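Local coordinates for hypothetical protein Atu0636 (Agrobacterium tumefaciens, PDB 2OZV) that probably acts as an S-adenosylmethionine-dependent O-methyltransferase, though its substrate is not known, at residues 231-234 and 235-239. Sequence-based numbering, arbitrary orientation.
Sequences HAFT and PFVDD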
loop_
_atom_site.group_PDB
_atom_site.type_symbol
_atom_site.label_atom_id
_atom_site.label_comp_id
_atom_site.label_asym_id
_atom_site.label_seq_id
_atom_site.Cartn_x
_atom_site.Cartn_y
_atom_site.Cartn_z
ATOM N N HIS B 231 3.280 -1.813 26.713
ATOM C CA HIS B 231 4.437 -1.150 26.115
ATOM C C HIS B 231 5.422 -2.162 25.547
ATOM O O HIS B 231 6.292 -1.797 24.775
ATOM C CB HIS B 231 5.146 -0.240 27.137
ATOM C CG HIS B 231 4.564 1.142 27.222
ATOM N ND1 HIS B 231 4.032 1.659 28.386
ATOM C CD2 HIS B 231 4.410 2.104 26.279
ATOM C CE1 HIS B 231 3.586 2.884 28.160
ATOM N NE2 HIS B 231 3.803 3.177 26.888
ATOM N N ALA B 232 5.284 -3.432 25.935
ATOM C CA ALA B 232 6.132 -4.514 25.410
ATOM C C ALA B 232 5.891 -4.704 23.922
ATOM O O ALA B 232 4.797 -4.455 23.446
ATOM C CB ALA B 232 5.814 -5.802 26.119
ATOM N N PHE B 233 6.899 -5.182 23.201
ATOM C CA PHE B 233 6.689 -5.572 21.811
ATOM C C PHE B 233 6.006 -6.930 21.730
ATOM O O PHE B 233 6.122 -7.745 22.661
ATOM C CB PHE B 233 8.010 -5.597 21.046
ATOM C CG PHE B 233 8.630 -4.250 20.882
ATOM C CD1 PHE B 233 8.079 -3.318 20.005
ATOM C CD2 PHE B 233 9.774 -3.912 21.600
ATOM C CE1 PHE B 233 8.657 -2.060 19.829
ATOM C CE2 PHE B 233 10.364 -2.658 21.443
ATOM C CZ PHE B 233 9.803 -1.729 20.554
ATOM N N THR B 234 5.252 -7.138 20.652
ATOM C CA THR B 234 4.742 -8.451 20.259
ATOM C C THR B 234 5.924 -9.405 20.025
ATOM O O THR B 234 7.025 -8.954 19.710
ATOM C CB THR B 234 3.815 -8.372 19.012
ATOM O OG1 THR B 234 4.517 -7.774 17.913
ATOM C CG2 THR B 234 2.602 -7.530 19.313
ATOM N N PRO B 235 5.718 -10.721 20.232
ATOM C CA PRO B 235 6.865 -11.657 20.241
ATOM C C PRO B 235 7.738 -11.664 18.964
ATOM O O PRO B 235 8.964 -11.631 19.080
ATOM C CB PRO B 235 6.204 -13.012 20.515
ATOM C CG PRO B 235 4.920 -12.650 21.256
ATOM C CD PRO B 235 4.450 -11.419 20.519
ATOM N N PHE B 236 7.137 -11.670 17.770
ATOM C CA PHE B 236 7.948 -11.658 16.547
ATOM C C PHE B 236 8.760 -10.372 16.449
ATOM O O PHE B 236 9.955 -10.412 16.170
ATOM C CB PHE B 236 7.120 -11.869 15.267
ATOM C CG PHE B 236 7.963 -11.965 14.008
ATOM C CD1 PHE B 236 8.934 -12.965 13.871
ATOM C CD2 PHE B 236 7.789 -11.064 12.959
ATOM C CE1 PHE B 236 9.713 -13.058 12.709
ATOM C CE2 PHE B 236 8.562 -11.156 11.798
ATOM C CZ PHE B 236 9.514 -12.149 11.671
ATOM N N VAL B 237 8.103 -9.237 16.688
ATOM C CA VAL B 237 8.764 -7.931 16.623
ATOM C C VAL B 237 9.835 -7.803 17.706
ATOM O O VAL B 237 10.909 -7.219 17.477
ATOM C CB VAL B 237 7.737 -6.781 16.702
ATOM C CG1 VAL B 237 8.422 -5.416 16.798
ATOM C CG2 VAL B 237 6.805 -6.845 15.483
ATOM N N ASP B 238 9.567 -8.369 18.870
ATOM C CA ASP B 238 10.573 -8.349 19.916
ATOM C C ASP B 238 11.848 -9.092 19.501
ATOM O O ASP B 238 12.949 -8.594 19.751
ATOM C CB ASP B 238 10.029 -8.879 21.239
ATOM C CG ASP B 238 10.922 -8.523 22.403
ATOM O OD1 ASP B 238 11.213 -7.314 22.606
ATOM O OD2 ASP B 238 11.364 -9.459 23.088
ATOM N N ASP B 239 11.698 -10.266 18.877
ATOM C CA ASP B 239 12.827 -10.990 18.270
ATOM C C ASP B 239 13.582 -10.154 17.224
ATOM O O ASP B 239 14.822 -10.168 17.193
ATOM C CB ASP B 239 12.361 -12.302 17.633
ATOM C CG ASP B 239 12.056 -13.374 18.653
ATOM O OD1 ASP B 239 12.596 -13.297 19.776
ATOM O OD2 ASP B 239 11.274 -14.296 18.324
HETATM O O HOH W 1 9.484 -5.704 24.576
HETATM O O HOH W 2 4.868 -9.452 16.068
#
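Thr234 and Asp238 are joined by one backbone hydrogen bond, the first of helix 235-241. Asp238 N donates to Thr234 O at 2.7 Å. Asp239 N follows with a bond to Pro235 O.

Two waters lie beside these bonds. One accepts from Phe233 N (3.0 Å) and donates to Asp238 OD1 (3.1 Å). It thus ties the carboxylate to the backbone just ahead of the helix. The other may bridge Thr234 OG1 and Val237 N, but this link is doubtful. Its leg to the hydroxyl is very short, and its leg to Val237 N is weak at 3.3 Å.

Thr234 holds the N-cap position, and Pro235 is the first residue of the helix. A proline fits there because a first-turn nitrogen needs no partner within the helix. Thr234 OG1 makes no capping bond. With chi1 at 57° it sits between the backbone N and the carbonyl carbon, and it hydrogen-bonds to Ile224 O. This links the helix start to the end of strand 218-224, an outermost strand of the central sheet within this chain. The sheet has the strand order of the Rossmann-like methyltransferase fold, plus one further strand, 218-224.

One apolar pair of side chains crosses the contact. Phe233 CD1 lies 3.8 Å from Val237 CG1, and the two side chains cross at about a right angle. The methyl approaches the ring obliquely. Val237 CG1 is anti to the backbone N (chi1 173°), which puts CG2 on the threonine side. There the CG2 methyl makes a van der Waals contact with the hydroxyl, 3.5 Å from Thr234 OG1.

The carboxylate of Asp238 meets the edge of the Phe233 ring. Its OD1 is 3.8 Å from Phe233 CD2, close to the ring plane. The two flat groups are turned only 22° apart. Phe233 also stacks on the ring of His226.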